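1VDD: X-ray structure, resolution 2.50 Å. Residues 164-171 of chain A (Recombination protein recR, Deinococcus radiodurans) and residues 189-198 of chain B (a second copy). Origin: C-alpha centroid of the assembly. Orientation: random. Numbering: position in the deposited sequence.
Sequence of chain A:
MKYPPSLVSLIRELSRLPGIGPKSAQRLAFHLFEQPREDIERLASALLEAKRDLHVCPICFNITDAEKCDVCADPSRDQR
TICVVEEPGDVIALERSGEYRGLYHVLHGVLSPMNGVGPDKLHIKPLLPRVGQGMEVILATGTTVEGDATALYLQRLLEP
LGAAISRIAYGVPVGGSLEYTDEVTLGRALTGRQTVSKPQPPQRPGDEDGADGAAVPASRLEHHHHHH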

# COMPACT_ATOMS: atom_id res chain seq x y z
N ALA A 164 -39.81 -18.05 0.46
CA ALA A 164 -39.29 -17.21 -0.60
C ALA A 164 -37.76 -17.16 -0.41
O ALA A 164 -37.27 -16.90 0.68
CB ALA A 164 -39.89 -15.81 -0.51
N ILE A 165 -37.02 -17.46 -1.46
CA ILE A 165 -35.57 -17.43 -1.38
C ILE A 165 -35.07 -16.21 -2.14
O ILE A 165 -35.52 -15.93 -3.25
CB ILE A 165 -34.94 -18.69 -2.00
CG1 ILE A 165 -35.35 -19.92 -1.19
CG2 ILE A 165 -33.42 -18.56 -2.01
CD1 ILE A 165 -34.77 -21.22 -1.74
N SER A 166 -34.13 -15.49 -1.54
CA SER A 166 -33.57 -14.31 -2.17
C SER A 166 -32.08 -14.30 -1.94
O SER A 166 -31.58 -14.93 -1.02
CB SER A 166 -34.21 -13.05 -1.57
OG SER A 166 -34.05 -12.99 -0.16
N ARG A 167 -31.38 -13.56 -2.79
CA ARG A 167 -29.92 -13.42 -2.72
C ARG A 167 -29.65 -11.91 -2.63
O ARG A 167 -30.39 -11.11 -3.22
CB ARG A 167 -29.29 -14.00 -3.98
CG ARG A 167 -27.78 -13.92 -4.01
CD ARG A 167 -27.15 -14.96 -3.11
NE ARG A 167 -25.76 -15.19 -3.48
CZ ARG A 167 -24.72 -14.89 -2.71
NH1 ARG A 167 -24.90 -14.32 -1.52
NH2 ARG A 167 -23.49 -15.15 -3.14
N ILE A 168 -28.61 -11.51 -1.90
CA ILE A 168 -28.31 -10.10 -1.76
C ILE A 168 -27.86 -9.57 -3.12
O ILE A 168 -27.39 -10.32 -3.96
CB ILE A 168 -27.23 -9.84 -0.67
CG1 ILE A 168 -25.95 -10.63 -0.96
CG2 ILE A 168 -27.76 -10.24 0.68
CD1 ILE A 168 -24.89 -10.44 0.09
N ALA A 169 -28.01 -8.27 -3.33
CA ALA A 169 -27.68 -7.66 -4.61
C ALA A 169 -26.22 -7.53 -5.02
O ALA A 169 -25.43 -6.85 -4.35
CB ALA A 169 -28.38 -6.29 -4.71
N TYR A 170 -25.85 -8.18 -6.11
CA TYR A 170 -24.50 -8.05 -6.63
C TYR A 170 -24.56 -6.64 -7.18
O TYR A 170 -25.55 -6.28 -7.83
CB TYR A 170 -24.25 -9.03 -7.78
CG TYR A 170 -23.94 -10.43 -7.32
CD1 TYR A 170 -24.74 -11.07 -6.37
CD2 TYR A 170 -22.86 -11.13 -7.84
CE1 TYR A 170 -24.47 -12.36 -5.94
CE2 TYR A 170 -22.58 -12.44 -7.43
CZ TYR A 170 -23.39 -13.05 -6.47
OH TYR A 170 -23.11 -14.33 -6.04
N GLY A 171 -23.55 -5.83 -6.94
CA GLY A 171 -23.63 -4.47 -7.45
C GLY A 171 -22.46 -3.60 -7.10
O GLY A 171 -21.56 -4.01 -6.38
N ALA B 189 -27.48 -3.68 -0.09
CA ALA B 189 -27.37 -4.99 -0.70
C ALA B 189 -28.57 -5.81 -0.25
O ALA B 189 -29.19 -6.49 -1.06
CB ALA B 189 -26.09 -5.66 -0.26
N LEU B 190 -28.88 -5.74 1.05
CA LEU B 190 -30.01 -6.48 1.63
C LEU B 190 -31.36 -5.96 1.16
O LEU B 190 -32.27 -6.73 0.85
CB LEU B 190 -29.95 -6.41 3.16
CG LEU B 190 -29.51 -7.67 3.91
CD1 LEU B 190 -29.44 -7.37 5.40
CD2 LEU B 190 -30.47 -8.82 3.64
N THR B 191 -31.50 -4.64 1.10
CA THR B 191 -32.75 -4.03 0.68
C THR B 191 -32.97 -4.23 -0.81
O THR B 191 -34.10 -4.33 -1.28
CB THR B 191 -32.75 -2.52 0.99
OG1 THR B 191 -31.61 -1.90 0.37
CG2 THR B 191 -32.71 -2.29 2.50
N GLY B 192 -31.88 -4.30 -1.56
CA GLY B 192 -31.99 -4.49 -2.99
C GLY B 192 -31.85 -5.94 -3.39
O GLY B 192 -31.56 -6.22 -4.56
N ARG B 193 -32.04 -6.85 -2.44
CA ARG B 193 -31.92 -8.28 -2.70
C ARG B 193 -33.00 -8.74 -3.69
O ARG B 193 -34.18 -8.44 -3.53
CB ARG B 193 -32.05 -9.07 -1.40
CG ARG B 193 -33.47 -9.17 -0.91
CD ARG B 193 -33.54 -9.27 0.59
NE ARG B 193 -34.92 -9.21 1.05
CZ ARG B 193 -35.34 -8.52 2.10
NH1 ARG B 193 -34.47 -7.81 2.82
NH2 ARG B 193 -36.62 -8.54 2.45
N GLN B 194 -32.57 -9.47 -4.70
CA GLN B 194 -33.48 -9.99 -5.71
C GLN B 194 -33.97 -11.35 -5.24
O GLN B 194 -33.16 -12.23 -4.94
CB GLN B 194 -32.74 -10.15 -7.04
CG GLN B 194 -31.42 -9.38 -7.10
CD GLN B 194 -30.35 -10.10 -7.92
OE1 GLN B 194 -30.51 -10.31 -9.13
NE2 GLN B 194 -29.24 -10.47 -7.26
N THR B 195 -35.28 -11.55 -5.15
CA THR B 195 -35.76 -12.85 -4.74
C THR B 195 -35.48 -13.72 -5.95
O THR B 195 -35.47 -13.22 -7.07
CB THR B 195 -37.28 -12.85 -4.40
OG1 THR B 195 -38.04 -12.55 -5.57
CG2 THR B 195 -37.59 -11.83 -3.30
N VAL B 196 -35.23 -15.01 -5.73
CA VAL B 196 -34.91 -15.93 -6.81
C VAL B 196 -35.78 -17.18 -6.84
O VAL B 196 -35.76 -17.93 -7.82
CB VAL B 196 -33.45 -16.39 -6.71
CG1 VAL B 196 -33.07 -17.21 -7.95
CG2 VAL B 196 -32.56 -15.17 -6.56
N SER B 197 -36.56 -17.40 -5.79
CA SER B 197 -37.43 -18.56 -5.72
C SER B 197 -38.70 -18.24 -4.93
O SER B 197 -38.71 -18.31 -3.70
CB SER B 197 -36.69 -19.73 -5.07
OG SER B 197 -37.43 -20.94 -5.15
N LYS B 198 -39.76 -17.88 -5.65
CA LYS B 198 -41.04 -17.57 -5.03
C LYS B 198 -41.73 -18.83 -4.53
O LYS B 198 -41.47 -19.93 -5.03
CB LYS B 198 -41.96 -16.88 -6.04
CG LYS B 198 -41.58 -15.47 -6.38
CD LYS B 198 -41.98 -14.51 -5.29
CE LYS B 198 -41.47 -13.11 -5.61
NZ LYS B 198 -41.68 -12.80 -7.06

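In strand pairing between two protein copies, the backbone hydrogen bonds form a ladder, and the side chains lie on the faces to either side of it. The contact between two copies of RecR illustrates the principle. Strand 164-167 of chain A and strand 194-197 of chain B run antiparallel, strongly twisted, with 131° between their directions. Ile165(A) N donates to Ser197(B) O at 2.9 Å, and Ile165(A) O accepts from both Ser197(B) N at 3.1 Å and Val196(B) N at 2.7 Å. That doubly used carbonyl marks a beta bulge, where the register shifts by one residue. Pairing resumes as Arg167(A) N donates to Gln194(B) O at 3.1 Å; the return bond, from Gln194(B) N to Arg167(A) O at 3.1 Å, is weak, its angle at hydrogen only 123°.

Ile165(A), Arg167(A), Ser197(B) and Gln194(B) share one face. Ile165(A) is buried in an m,t conformation; its CB lies 3.7 Å from Ser197(B) CB, as expected where the backbones pair and both side chains point to one face. Ser197(B), with chi1 at t, satisfies its hydroxyl elsewhere in the structure. Arg167(A) starts on the same face, but its t, p, t chain carries the guanidinium away from chain B, where NH2 makes a weak hydrogen bond to Tyr170(A) OH at 3.0 Å. Its aliphatic beginning stays at the contact, CB lying 4.3 Å from Val196(B) CG2, while NH1 and NH2 find further hydrogen bonds elsewhere in the structure. Gln194(B) is off-rotamer, with chi1 at -17° and chi2 at 146°; its end comes nearer to chain A, NE2 lying 3.8 Å from Ile168(A) O without a hydrogen bond.

The other face holds Ser166(A) and Thr195(B), whose alpha carbons approach to 3.7 Å. Both have chi1 at p, and Ser166(A) CB sits 4.0 Å from Thr195(B) CG2; Ser166(A) OG is hydrogen-bonded elsewhere in the structure. Arg193(B) CD lies 3.8 Å from Ser166(A) OG, and the end of this long side chain leads away from chain A.

Beyond the strand, chain A meets the end of a helix. Ala169(A) N donates to Ala189(B) O at 3.1 Å in a nearly straight bond. The methyl of Ala169(A) points toward chain B, and its CB comes within 3.2 Å of Gly192(B) O, fitting closely against the turn where the helix ends. Ile168(A), buried with chi1 at p and chi2 at t, supplies apolar packing: its CB is 4.4 Å from Ala189(B) CB, and its CG2 is 4.3 Å from Leu190(B) CD2. Together the stretches bury 643 Å², summed over both sides.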